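Local coordinates for protein fumarylacetoacetate hydrolase (Burkholderia xenovorans, PDB 5TI1) that probably hydrolyses fumarylacetoacetate to fumarate and acetoacetate, the last step of phenylalanine and tyrosine breakdown, using a bound magnesium ion, at residues Arg202-Leu207 and Phe217-Leu223; Ser25-Ala30 and Ala60-Ser64; Pro43-Phe47 and Arg91-Phe97; Asp323-Glu327 and Ala420-Gln424; Thr285-Val291 and Val430-Ala436. All blocks are in the same frame, centred on the assembly; numbering follows the deposited sequence.

In the fold
The five contacts fall into three groups by place and chemistry. Interactions 1 and 4 pair neighbouring antiparallel strands of one curled sheet through backbone hydrogen bonds; interaction 1 lies at the edge, where a second subunit reaches it, and interaction 4 nearer the middle. Interaction 5 is a buried, apolar packing of that sheet against the metal-bearing one, and its strand 429-440 lies beside strand 416-424 of interaction 4 in the same sheet. Interactions 2 and 3 belong to the N-terminal region and its five-stranded sheet: interaction 2 is a partly buried turn held by a serine, interaction 3 a buried hydrophobic seam. Phe44 and Ile290 join interactions 3 and 5 by a probable backbone hydrogen bond.

Interaction 1 of 5, residues Arg202-Leu207 and Phe217-Leu223; sequences RPNGQL and FGACRKL
Arg202 NH1 donates to Cys220 O at 2.9 Å; the bond is bent (144° at the hydrogen) and the donor stands above the carbonyl plane. The arginine chain runs straight away from the backbone N (chi1 177°) and bends at chi3, so that NH1 can also give a hydrogen to a water that accepts from Leu223 N, while Leu223 CD2 lies over one face of the group. NE forms a salt bridge with Asp413, and NH2 bonds Ile411 O. Pro203, which has no N-H to give, contributes its carbonyl: Cys220 N meets Pro203 O at 3.0 Å in a nearly straight bond. Asn204 faces the same side of the sheet as Phe217 and Ala219, its CB 3.7 Å from Phe217 CZ and its ND2 bonded to Leu443 O. Gly205 pairs with Gly218 in both directions, Gly205 N to Gly218 O at 3.1 Å and Gly218 N to Gly205 O at 3.0 Å; both glycines are almost fully extended (phi and psi near 180°), where a residue without a side chain is most at ease. Leu207 lays CD1 3.4 Å from Ala219 O. Together these make the beta hairpin of strands 200-207 and 216-219, whose edge meets the second subunit: Asn204 O bonds Ser363 of that subunit, and the Phe217 ring meets its Tyr313. The chemistry implies a hairpin zipped by backbone bonds; Arg202, its charge probably balanced by Asp413, ties Cys220 and, through the water, Leu223 to the start of the 202-207 segment.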
# COMPACT_ATOMS: atom_id res chain seq x y z
N ARG B 202 -12.14 -17.25 -6.45
CA ARG B 202 -12.47 -16.59 -7.70
C ARG B 202 -13.29 -15.35 -7.39
O ARG B 202 -14.34 -15.45 -6.73
CB ARG B 202 -13.24 -17.52 -8.64
CG ARG B 202 -13.69 -16.87 -9.95
CD ARG B 202 -14.48 -17.86 -10.83
NE ARG B 202 -13.70 -19.07 -11.12
CZ ARG B 202 -12.83 -19.19 -12.11
NH1 ARG B 202 -12.63 -18.17 -12.94
NH2 ARG B 202 -12.16 -20.32 -12.29
N PRO B 203 -12.86 -14.17 -7.82
CA PRO B 203 -13.61 -12.94 -7.52
C PRO B 203 -14.86 -12.79 -8.37
O PRO B 203 -14.88 -13.17 -9.54
CB PRO B 203 -12.60 -11.83 -7.82
CG PRO B 203 -11.65 -12.44 -8.85
CD PRO B 203 -11.55 -13.89 -8.45
N ASN B 204 -15.91 -12.25 -7.77
CA ASN B 204 -16.97 -11.63 -8.53
C ASN B 204 -16.61 -10.17 -8.79
O ASN B 204 -15.76 -9.59 -8.12
CB ASN B 204 -18.30 -11.70 -7.79
CG ASN B 204 -18.79 -13.12 -7.61
OD1 ASN B 204 -18.84 -13.90 -8.56
ND2 ASN B 204 -19.13 -13.48 -6.39
N GLY B 205 -17.26 -9.57 -9.79
CA GLY B 205 -17.01 -8.17 -10.09
C GLY B 205 -17.81 -7.74 -11.29
O GLY B 205 -18.65 -8.49 -11.80
N GLN B 206 -17.55 -6.51 -11.74
CA GLN B 206 -18.21 -5.99 -12.93
C GLN B 206 -17.51 -6.51 -14.18
O GLN B 206 -16.29 -6.41 -14.30
CB GLN B 206 -18.21 -4.46 -12.92
CG GLN B 206 -18.96 -3.83 -11.76
CD GLN B 206 -19.39 -2.40 -12.02
OE1 GLN B 206 -19.48 -1.96 -13.18
NE2 GLN B 206 -19.66 -1.65 -10.95
N LEU B 207 -18.30 -7.05 -15.10
CA LEU B 207 -17.81 -7.59 -16.35
C LEU B 207 -18.50 -6.86 -17.49
O LEU B 207 -19.72 -6.62 -17.44
CB LEU B 207 -18.09 -9.10 -16.45
CG LEU B 207 -17.73 -9.97 -15.24
CD1 LEU B 207 -18.26 -11.41 -15.40
CD2 LEU B 207 -16.22 -9.95 -15.04
N PHE B 217 -22.72 -7.95 -13.23
CA PHE B 217 -22.05 -8.46 -12.04
C PHE B 217 -21.99 -9.98 -12.14
O PHE B 217 -23.02 -10.62 -12.33
CB PHE B 217 -22.80 -8.03 -10.78
CG PHE B 217 -22.16 -8.48 -9.50
CD1 PHE B 217 -21.12 -7.75 -8.95
CD2 PHE B 217 -22.59 -9.62 -8.86
CE1 PHE B 217 -20.53 -8.15 -7.78
CE2 PHE B 217 -22.00 -10.02 -7.68
CZ PHE B 217 -20.97 -9.28 -7.14
N GLY B 218 -20.80 -10.55 -12.01
CA GLY B 218 -20.73 -12.00 -12.12
C GLY B 218 -19.34 -12.53 -11.82
O GLY B 218 -18.40 -11.77 -11.57
N ALA B 219 -19.23 -13.85 -11.85
CA ALA B 219 -17.95 -14.49 -11.56
C ALA B 219 -16.96 -14.21 -12.68
O ALA B 219 -17.29 -14.33 -13.87
CB ALA B 219 -18.13 -16.00 -11.38
N CYS B 220 -15.75 -13.80 -12.30
CA CYS B 220 -14.64 -13.67 -13.24
C CYS B 220 -14.51 -14.89 -14.14
O CYS B 220 -14.51 -16.03 -13.67
CB CYS B 220 -13.36 -13.45 -12.43
SG CYS B 220 -11.89 -13.86 -13.30
N ARG B 221 -14.41 -14.66 -15.45
CA ARG B 221 -14.24 -15.72 -16.43
C ARG B 221 -12.83 -15.82 -17.00
O ARG B 221 -12.57 -16.69 -17.83
CB ARG B 221 -15.23 -15.55 -17.59
CG ARG B 221 -16.70 -15.65 -17.21
CD ARG B 221 -17.59 -15.25 -18.37
NE ARG B 221 -18.96 -14.97 -17.94
CZ ARG B 221 -19.93 -14.55 -18.74
NH1 ARG B 221 -19.70 -14.36 -20.04
NH2 ARG B 221 -21.15 -14.33 -18.25
N LYS B 222 -11.90 -14.94 -16.60
CA LYS B 222 -10.54 -14.95 -17.12
C LYS B 222 -9.56 -14.80 -15.95
O LYS B 222 -8.84 -13.80 -15.82
CB LYS B 222 -10.33 -13.85 -18.16
CG LYS B 222 -11.05 -14.11 -19.47
CD LYS B 222 -10.49 -13.21 -20.56
CE LYS B 222 -11.19 -13.45 -21.88
NZ LYS B 222 -10.58 -12.59 -22.92
N LEU B 223 -9.55 -15.80 -15.08
CA LEU B 223 -8.65 -15.82 -13.94
C LEU B 223 -7.29 -16.34 -14.37
O LEU B 223 -7.17 -17.42 -14.97
CB LEU B 223 -9.24 -16.70 -12.84
CG LEU B 223 -8.47 -16.77 -11.54
CD1 LEU B 223 -8.38 -15.36 -10.89
CD2 LEU B 223 -9.12 -17.79 -10.63
O HOH W 1 -10.89 -18.40 -15.38

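Interaction 2 of 5, residues Ser25-Ala30 and Ala60-Ser64; sequences SWVESA and AIGDS
Ser29 OG accepts a nearly straight hydrogen bond from Asp63 N, 3.0 Å long with 168° at the hydrogen, and Asp63 OD1 lies at the same 3.0 Å from Ser29 OG. The hydroxyl sits between the backbone N and the carbonyl carbon of its own residue (chi1 56°), which turns it toward the tip of the type II' turn from Ile61 to Ser64. Gly62 suits that turn: its phi is positive, and its CA, 3.5 Å from Ala30 N, lies so close that the Ser29 hydroxyl and the Ala30 N-H occupy the place a side chain would need. Asp63 OD1 is also met by Ser64 OG, a longer bond on its anti side. Beside the polar group, Ile61 CG1 packs 3.7 Å from Ala30 CB and, more loosely, near Val27 CB; these small and branched apolar groups pack closely against the turn. An ST turn shapes the other segment, Ser25 OG accepting from Val27 N at 2.9 Å and itself bonded to Leu116 O. The turn links strands 56-61 and 64-67, while Val27 rests on strand 134-136 and Ile61 on helix 102-116.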
# COMPACT_ATOMS: atom_id res chain seq x y z
N SER B 25 26.91 -29.88 3.97
CA SER B 25 26.38 -29.86 5.32
C SER B 25 26.32 -31.26 5.91
O SER B 25 26.25 -32.27 5.19
CB SER B 25 24.97 -29.25 5.34
OG SER B 25 24.43 -29.24 6.66
N TRP B 26 26.35 -31.32 7.24
CA TRP B 26 26.02 -32.56 7.93
C TRP B 26 24.51 -32.81 7.99
O TRP B 26 24.10 -33.86 8.48
CB TRP B 26 26.61 -32.58 9.34
CG TRP B 26 26.36 -31.34 10.12
CD1 TRP B 26 27.19 -30.27 10.25
CD2 TRP B 26 25.19 -31.03 10.88
NE1 TRP B 26 26.62 -29.31 11.05
CE2 TRP B 26 25.38 -29.75 11.45
CE3 TRP B 26 23.99 -31.70 11.13
CZ2 TRP B 26 24.43 -29.14 12.25
CZ3 TRP B 26 23.04 -31.09 11.93
CH2 TRP B 26 23.27 -29.82 12.48
N VAL B 27 23.69 -31.86 7.53
CA VAL B 27 22.29 -32.14 7.23
C VAL B 27 22.28 -32.78 5.85
O VAL B 27 22.45 -32.09 4.84
CB VAL B 27 21.43 -30.87 7.28
CG1 VAL B 27 19.96 -31.20 7.03
CG2 VAL B 27 21.60 -30.14 8.61
N GLU B 28 22.12 -34.10 5.78
CA GLU B 28 22.39 -34.79 4.52
C GLU B 28 21.42 -34.36 3.43
O GLU B 28 21.82 -34.20 2.27
CB GLU B 28 22.33 -36.31 4.71
CG GLU B 28 22.83 -37.07 3.48
CD GLU B 28 24.24 -36.66 3.05
OE1 GLU B 28 25.12 -36.52 3.93
OE2 GLU B 28 24.47 -36.48 1.84
N SER B 29 20.13 -34.19 3.76
CA SER B 29 19.18 -33.72 2.76
C SER B 29 19.64 -32.42 2.11
O SER B 29 19.31 -32.14 0.95
CB SER B 29 17.79 -33.57 3.38
OG SER B 29 17.81 -32.69 4.50
N ALA B 30 20.44 -31.62 2.82
CA ALA B 30 20.92 -30.36 2.26
C ALA B 30 21.89 -30.58 1.11
O ALA B 30 22.16 -29.64 0.35
CB ALA B 30 21.59 -29.51 3.34
N ALA B 60 16.01 -22.35 6.27
CA ALA B 60 15.85 -23.67 5.66
C ALA B 60 17.21 -24.29 5.37
O ALA B 60 18.14 -23.62 4.89
CB ALA B 60 15.05 -23.57 4.37
N ILE B 61 17.32 -25.58 5.65
CA ILE B 61 18.51 -26.35 5.29
C ILE B 61 18.05 -27.78 4.99
O ILE B 61 17.42 -28.43 5.84
CB ILE B 61 19.58 -26.28 6.40
CG1 ILE B 61 20.87 -26.96 5.94
CG2 ILE B 61 19.06 -26.80 7.74
CD1 ILE B 61 21.64 -26.14 4.93
N GLY B 62 18.30 -28.24 3.77
CA GLY B 62 17.75 -29.52 3.35
C GLY B 62 16.25 -29.53 3.53
O GLY B 62 15.56 -28.54 3.25
N ASP B 63 15.73 -30.65 4.03
CA ASP B 63 14.30 -30.77 4.31
C ASP B 63 13.94 -30.29 5.72
O ASP B 63 12.84 -30.57 6.20
CB ASP B 63 13.83 -32.21 4.07
CG ASP B 63 14.53 -33.22 4.98
OD1 ASP B 63 15.22 -32.81 5.93
OD2 ASP B 63 14.38 -34.45 4.73
N SER B 64 14.83 -29.56 6.39
CA SER B 64 14.62 -29.15 7.76
C SER B 64 14.66 -27.62 7.88
O SER B 64 14.73 -26.89 6.89
CB SER B 64 15.64 -29.82 8.68
OG SER B 64 15.41 -31.21 8.76

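Interaction 3 of 5, residues Pro43-Phe47 and Arg91-Phe97; sequences PFGIF and RDALNDF
This is a buried hydrophobic contact in the N-terminal region, between the start of strand 44-49 and the chain that leads into helix 95-99. Phe44 and Ile46, two residues apart on an extended strand, both point toward this chain, and Leu94 CD1 also lies 4.0 Å from the backbone N of the intervening Gly45. The Phe44 ring is met over one face by Phe97 CE2, 3.6 Å from Phe44 CE1. The two rings are oblique, with centroids 5.0 Å apart and planes at 37°. Leu94 CD1 sits against Phe44 CB at 3.7 Å. The motif is a helix and its lead-in laid against an antiparallel sheet: strand 44-49 lies between strands 56-61 and 140-143, and Val108 of helix 102-116 touches both phenylalanines. Ile46, with CG1 opposite its carbonyl carbon (chi1 -65°), sends CD1 into the bend of the loop, 3.6 Å from Ala93 C and 3.7 Å from Arg91 O. Its other branch, CG2, rests 3.7 Å from Asp92 O, so a beta-branched side chain covers two parts of the bend at once. Within the loop segment Arg91 NE and Asp96 OD2 form a salt bridge that is unusually short at 2.5 Å, a length to be treated as doubtful, while Leu94 also touches Ile290 of strand 284-292.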
# COMPACT_ATOMS: atom_id res chain seq x y z
N PRO B 43 18.10 -19.51 3.30
CA PRO B 43 17.08 -18.46 3.22
C PRO B 43 16.38 -18.27 4.56
O PRO B 43 16.39 -19.15 5.42
CB PRO B 43 16.11 -19.01 2.17
CG PRO B 43 16.15 -20.51 2.42
CD PRO B 43 17.58 -20.82 2.87
N PHE B 44 15.75 -17.11 4.71
CA PHE B 44 15.07 -16.73 5.94
C PHE B 44 13.56 -16.82 5.80
O PHE B 44 13.00 -16.46 4.75
CB PHE B 44 15.45 -15.30 6.37
CG PHE B 44 16.87 -15.17 6.82
CD1 PHE B 44 17.21 -15.35 8.15
CD2 PHE B 44 17.87 -14.86 5.92
CE1 PHE B 44 18.52 -15.23 8.57
CE2 PHE B 44 19.19 -14.74 6.33
CZ PHE B 44 19.51 -14.92 7.66
N GLY B 45 12.90 -17.27 6.87
CA GLY B 45 11.46 -17.35 6.93
C GLY B 45 10.97 -17.23 8.36
O GLY B 45 11.75 -17.05 9.29
N ILE B 46 9.65 -17.33 8.51
CA ILE B 46 8.98 -17.27 9.81
C ILE B 46 8.18 -18.55 9.96
O ILE B 46 7.32 -18.86 9.11
CB ILE B 46 8.07 -16.03 9.92
CG1 ILE B 46 8.91 -14.74 9.88
CG2 ILE B 46 7.24 -16.09 11.19
CD1 ILE B 46 9.82 -14.56 11.07
N PHE B 47 8.45 -19.30 11.02
CA PHE B 47 7.80 -20.60 11.18
C PHE B 47 7.35 -20.80 12.62
O PHE B 47 7.76 -20.09 13.55
CB PHE B 47 8.72 -21.76 10.78
CG PHE B 47 9.73 -22.11 11.83
CD1 PHE B 47 10.85 -21.33 12.02
CD2 PHE B 47 9.54 -23.22 12.64
CE1 PHE B 47 11.77 -21.64 12.99
CE2 PHE B 47 10.47 -23.55 13.61
CZ PHE B 47 11.58 -22.75 13.79
N ARG B 91 9.76 -13.30 16.67
CA ARG B 91 8.97 -12.27 16.03
C ARG B 91 8.10 -12.96 15.00
O ARG B 91 8.48 -14.01 14.47
CB ARG B 91 9.85 -11.22 15.31
CG ARG B 91 10.73 -10.38 16.19
CD ARG B 91 9.95 -9.26 16.82
NE ARG B 91 10.83 -8.30 17.46
CZ ARG B 91 11.40 -8.48 18.65
NH1 ARG B 91 11.17 -9.59 19.33
NH2 ARG B 91 12.18 -7.54 19.16
N ASP B 92 6.94 -12.39 14.72
CA ASP B 92 6.02 -12.88 13.70
C ASP B 92 6.40 -12.45 12.30
O ASP B 92 5.65 -12.73 11.35
CB ASP B 92 4.59 -12.41 14.02
CG ASP B 92 4.06 -12.98 15.33
OD1 ASP B 92 4.62 -13.99 15.81
OD2 ASP B 92 3.09 -12.43 15.87
N ALA B 93 7.52 -11.74 12.14
CA ALA B 93 7.96 -11.25 10.85
C ALA B 93 9.46 -10.99 10.95
O ALA B 93 10.01 -10.81 12.04
CB ALA B 93 7.22 -9.99 10.44
N LEU B 94 10.12 -10.98 9.79
CA LEU B 94 11.56 -10.78 9.70
C LEU B 94 11.96 -9.31 9.77
O LEU B 94 13.17 -9.02 9.74
CB LEU B 94 12.09 -11.36 8.39
CG LEU B 94 12.19 -12.88 8.28
CD1 LEU B 94 12.34 -13.32 6.83
CD2 LEU B 94 13.38 -13.34 9.10
N ASN B 95 10.99 -8.39 9.86
CA ASN B 95 11.29 -6.96 9.72
C ASN B 95 12.38 -6.51 10.68
O ASN B 95 13.38 -5.92 10.27
CB ASN B 95 10.01 -6.14 9.93
CG ASN B 95 8.95 -6.44 8.88
OD1 ASN B 95 8.65 -7.60 8.60
ND2 ASN B 95 8.37 -5.38 8.31
N ASP B 96 12.18 -6.78 11.98
CA ASP B 96 13.13 -6.33 13.00
C ASP B 96 14.54 -6.86 12.74
O ASP B 96 15.52 -6.12 12.91
CB ASP B 96 12.64 -6.77 14.38
CG ASP B 96 11.46 -5.94 14.88
OD1 ASP B 96 11.12 -4.93 14.24
OD2 ASP B 96 10.88 -6.30 15.92
N PHE B 97 14.67 -8.13 12.35
CA PHE B 97 15.99 -8.67 12.04
C PHE B 97 16.57 -8.03 10.78
O PHE B 97 17.76 -7.68 10.74
CB PHE B 97 15.93 -10.19 11.88
CG PHE B 97 17.14 -10.76 11.20
CD1 PHE B 97 18.36 -10.79 11.85
CD2 PHE B 97 17.07 -11.23 9.90
CE1 PHE B 97 19.49 -11.31 11.23
CE2 PHE B 97 18.19 -11.74 9.27
CZ PHE B 97 19.40 -11.78 9.93

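Interaction 4 of 5, residues Asp323-Glu327 and Ala420-Gln424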
# COMPACT_ATOMS: atom_id res chain seq x y z
N ASP B 323 20.38 -15.24 -12.76
CA ASP B 323 20.05 -16.47 -13.49
C ASP B 323 19.20 -17.35 -12.58
O ASP B 323 19.72 -18.18 -11.83
CB ASP B 323 21.35 -17.15 -13.93
CG ASP B 323 21.12 -18.38 -14.76
OD1 ASP B 323 19.95 -18.77 -15.01
OD2 ASP B 323 22.13 -18.98 -15.18
N ILE B 324 17.89 -17.14 -12.63
CA ILE B 324 16.93 -17.85 -11.78
C ILE B 324 15.99 -18.61 -12.70
O ILE B 324 15.19 -18.01 -13.42
CB ILE B 324 16.12 -16.91 -10.87
CG1 ILE B 324 17.01 -15.90 -10.15
CG2 ILE B 324 15.35 -17.72 -9.85
CD1 ILE B 324 16.23 -15.00 -9.19
N THR B 325 16.11 -19.94 -12.70
CA THR B 325 15.19 -20.78 -13.45
C THR B 325 13.83 -20.77 -12.76
O THR B 325 13.75 -20.94 -11.54
CB THR B 325 15.74 -22.21 -13.54
OG1 THR B 325 16.91 -22.22 -14.36
CG2 THR B 325 14.71 -23.15 -14.15
N LEU B 326 12.78 -20.52 -13.53
CA LEU B 326 11.41 -20.48 -13.01
C LEU B 326 10.52 -21.44 -13.77
O LEU B 326 10.66 -21.62 -14.98
CB LEU B 326 10.85 -19.05 -13.10
CG LEU B 326 11.65 -17.95 -12.41
CD1 LEU B 326 11.18 -16.59 -12.90
CD2 LEU B 326 11.52 -18.03 -10.90
N GLU B 327 9.57 -22.07 -13.05
CA GLU B 327 8.62 -23.00 -13.63
C GLU B 327 7.27 -22.82 -12.96
O GLU B 327 7.18 -22.40 -11.80
CB GLU B 327 9.06 -24.47 -13.47
CG GLU B 327 10.42 -24.79 -14.08
CD GLU B 327 10.70 -26.28 -14.19
OE1 GLU B 327 9.83 -27.08 -13.78
OE2 GLU B 327 11.79 -26.65 -14.69
N ALA B 420 7.66 -22.37 -8.98
CA ALA B 420 8.87 -22.91 -8.40
C ALA B 420 10.07 -22.25 -9.07
O ALA B 420 9.99 -21.80 -10.22
CB ALA B 420 8.96 -24.44 -8.57
N GLY B 421 11.19 -22.22 -8.36
CA GLY B 421 12.36 -21.52 -8.87
C GLY B 421 13.63 -21.95 -8.19
O GLY B 421 13.64 -22.28 -7.00
N TRP B 422 14.73 -21.91 -8.95
CA TRP B 422 16.04 -22.19 -8.39
C TRP B 422 17.11 -21.59 -9.28
O TRP B 422 16.90 -21.37 -10.47
CB TRP B 422 16.27 -23.71 -8.23
CG TRP B 422 16.03 -24.46 -9.48
CD1 TRP B 422 16.94 -24.71 -10.49
CD2 TRP B 422 14.81 -25.07 -9.89
NE1 TRP B 422 16.34 -25.42 -11.49
CE2 TRP B 422 15.03 -25.66 -11.14
CE3 TRP B 422 13.53 -25.16 -9.31
CZ2 TRP B 422 14.03 -26.35 -11.83
CZ3 TRP B 422 12.54 -25.84 -10.00
CH2 TRP B 422 12.80 -26.42 -11.24
N CYS B 423 18.26 -21.30 -8.67
CA CYS B 423 19.48 -21.03 -9.41
C CYS B 423 20.25 -22.34 -9.51
O CYS B 423 20.46 -23.01 -8.50
CB CYS B 423 20.31 -19.96 -8.72
SG CYS B 423 19.43 -18.40 -8.42
N GLN B 424 20.65 -22.70 -10.73
CA GLN B 424 21.41 -23.92 -10.97
C GLN B 424 22.91 -23.63 -10.96
O GLN B 424 23.39 -22.81 -11.75
CB GLN B 424 21.01 -24.55 -12.30
CG GLN B 424 21.67 -25.89 -12.58
CD GLN B 424 21.23 -26.97 -11.62
OE1 GLN B 424 20.05 -27.35 -11.58
NE2 GLN B 424 22.17 -27.47 -10.82
O HOH W 2 22.19 -21.80 -14.17
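Thr325 and Trp422 form a hydrogen-bonded antiparallel pair, Thr325 N giving to Trp422 O at 2.8 Å and Trp422 N to Thr325 O at 2.9 Å. On the same face Thr325 lies over the indole: its CB is 4.2 Å from the centroid of the five-membered ring, 24° off the normal, a CH-pi contact to which CG2 adds. The indole reaches across to the opposing strand because Trp422 CG sits between the backbone N and the carbonyl carbon (chi1 53°). The other end of the indole meets Glu327, whose OE2 is 3.6 Å from Trp422 CH2, the carboxylate and ring planes 59° apart. Glu327 pairs with Ala420 by two further backbone bonds, and the small Ala420 shares this face. Between the pairs Gly421 lies opposite Leu326, and its lack of a side chain leaves Leu326 CD2 to settle 4.1 Å from Gly421 CA. At the far end Ile324 CG1 touches Cys423 SG at 3.9 Å, and a water joins Asp323 OD2 to Gln424 O. Further out, Arg429 makes a cation-pi contact with Trp422, Asn345 bonds Asp323 OD1, and Leu326 packs on Leu257 of strand 252-263. Chemically the sheet is thus two-faced here: aliphatic groups turn inward to the neighbouring sheet, while the partly exposed face carries an indole flanked by threonine, glutamate and arginine.

Interaction 5 of 5, residues Thr285-Val291 and Val430-Ala436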
# COMPACT_ATOMS: atom_id res chain seq x y z
N THR B 285 0.11 -14.04 -4.05
CA THR B 285 0.76 -15.08 -3.27
C THR B 285 2.28 -14.96 -3.38
O THR B 285 2.81 -14.72 -4.46
CB THR B 285 0.30 -16.48 -3.73
OG1 THR B 285 -1.13 -16.57 -3.63
CG2 THR B 285 0.91 -17.58 -2.86
N ILE B 286 2.98 -15.10 -2.25
CA ILE B 286 4.43 -15.22 -2.30
C ILE B 286 4.87 -16.51 -1.62
O ILE B 286 4.19 -17.06 -0.74
CB ILE B 286 5.16 -14.00 -1.68
CG1 ILE B 286 4.83 -13.82 -0.20
CG2 ILE B 286 4.85 -12.73 -2.48
CD1 ILE B 286 5.68 -12.73 0.49
N SER B 287 6.03 -17.00 -2.05
CA SER B 287 6.68 -18.11 -1.39
C SER B 287 7.15 -17.69 -0.00
O SER B 287 7.34 -16.49 0.27
CB SER B 287 7.85 -18.61 -2.23
OG SER B 287 8.78 -17.57 -2.48
N PRO B 288 7.35 -18.65 0.91
CA PRO B 288 7.65 -18.27 2.30
C PRO B 288 9.12 -18.02 2.62
O PRO B 288 9.40 -17.38 3.64
CB PRO B 288 7.11 -19.48 3.10
CG PRO B 288 7.24 -20.63 2.15
CD PRO B 288 7.01 -20.08 0.77
N TRP B 289 10.06 -18.49 1.79
CA TRP B 289 11.49 -18.39 2.09
C TRP B 289 12.12 -17.22 1.34
O TRP B 289 12.12 -17.18 0.10
CB TRP B 289 12.21 -19.69 1.72
CG TRP B 289 11.83 -20.87 2.57
CD1 TRP B 289 11.13 -21.97 2.17
CD2 TRP B 289 12.10 -21.04 3.97
NE1 TRP B 289 10.96 -22.83 3.23
CE2 TRP B 289 11.54 -22.28 4.35
CE3 TRP B 289 12.76 -20.28 4.94
CZ2 TRP B 289 11.63 -22.78 5.65
CZ3 TRP B 289 12.84 -20.77 6.23
CH2 TRP B 289 12.28 -22.01 6.58
N ILE B 290 12.71 -16.28 2.07
CA ILE B 290 13.38 -15.16 1.41
C ILE B 290 14.82 -15.58 1.16
O ILE B 290 15.59 -15.75 2.10
CB ILE B 290 13.31 -13.87 2.23
CG1 ILE B 290 11.85 -13.46 2.44
CG2 ILE B 290 14.03 -12.78 1.49
CD1 ILE B 290 11.70 -12.13 3.17
N VAL B 291 15.16 -15.76 -0.11
CA VAL B 291 16.52 -16.10 -0.50
C VAL B 291 17.31 -14.80 -0.53
O VAL B 291 16.93 -13.86 -1.24
CB VAL B 291 16.55 -16.81 -1.86
CG1 VAL B 291 17.99 -16.98 -2.36
CG2 VAL B 291 15.84 -18.18 -1.79
N VAL B 430 20.47 -23.25 -5.61
CA VAL B 430 20.05 -22.24 -4.65
C VAL B 430 18.62 -21.91 -5.06
O VAL B 430 18.40 -21.21 -6.05
CB VAL B 430 20.96 -21.00 -4.68
CG1 VAL B 430 20.39 -19.86 -3.84
CG2 VAL B 430 22.34 -21.38 -4.19
N GLY B 431 17.65 -22.47 -4.34
CA GLY B 431 16.27 -22.49 -4.78
C GLY B 431 15.32 -21.75 -3.86
O GLY B 431 15.68 -21.31 -2.76
N PHE B 432 14.07 -21.63 -4.32
CA PHE B 432 13.09 -20.74 -3.71
C PHE B 432 11.92 -21.47 -3.07
O PHE B 432 11.03 -20.82 -2.51
CB PHE B 432 12.58 -19.74 -4.75
CG PHE B 432 13.53 -18.63 -5.05
CD1 PHE B 432 14.62 -18.84 -5.88
CD2 PHE B 432 13.33 -17.37 -4.51
CE1 PHE B 432 15.49 -17.81 -6.16
CE2 PHE B 432 14.22 -16.33 -4.78
CZ PHE B 432 15.29 -16.55 -5.61
N GLY B 433 11.88 -22.80 -3.12
CA GLY B 433 10.67 -23.45 -2.64
C GLY B 433 9.53 -23.24 -3.62
O GLY B 433 9.73 -23.12 -4.83
N VAL B 434 8.31 -23.19 -3.10
CA VAL B 434 7.15 -23.10 -3.97
C VAL B 434 6.22 -21.98 -3.50
O VAL B 434 6.17 -21.62 -2.32
CB VAL B 434 6.36 -24.43 -4.08
CG1 VAL B 434 7.24 -25.53 -4.67
CG2 VAL B 434 5.77 -24.84 -2.74
N CYS B 435 5.49 -21.45 -4.47
CA CYS B 435 4.49 -20.41 -4.28
C CYS B 435 3.20 -20.96 -4.89
O CYS B 435 2.98 -20.83 -6.10
CB CYS B 435 4.96 -19.13 -4.95
SG CYS B 435 3.69 -17.90 -5.17
N ALA B 436 2.35 -21.59 -4.07
CA ALA B 436 1.18 -22.32 -4.54
C ALA B 436 -0.14 -21.73 -4.04
O ALA B 436 -0.24 -21.19 -2.93
CB ALA B 436 1.23 -23.80 -4.11
O HOH W 3 -1.88 -18.88 -2.38
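Two beta-sheets are packed face to face here, strand 284-292 of the metal-bearing sheet against strand 429-440 of the curled one, the segments running nearly opposite ways at 169°. Val291 lies over the Phe432 ring: its CG2 is 3.9 Å from the centroid and 14° off the normal, a CH-pi contact, and its CB is 3.8 Å from Phe432 CE2. The same CG2 comes 3.3 Å from Gly431 O, while CG1, which is opposite the backbone N, turns instead to Val430 CG1 at 4.0 Å. One branched side chain thus meets three residues in a row. Such contacts, made by side chains and not by backbone bonds, are what layer one sheet on another in the C-terminal fold of the fumarylacetoacetate hydrolase family. In the middle the small Ser287 lets the strands approach: its CB is 3.4 Å from Val434 O, and its hydroxyl is bonded to Leu257 N of the adjoining strand. Gly433 has backbone angles (phi 73°) at which a CB would press on the carbonyl O of Phe432, so glycine suits it. Cys435 points its sulfur at Thr285, where SG lies 3.6 Å from Thr285 CG2. Thr285 OG1, also bonded to Trp261, gives a hydrogen to a water that donates to Ala436 O, bridging the layers; Thr285 is about 8 Å from the bound sodium ion, measured from its side chain.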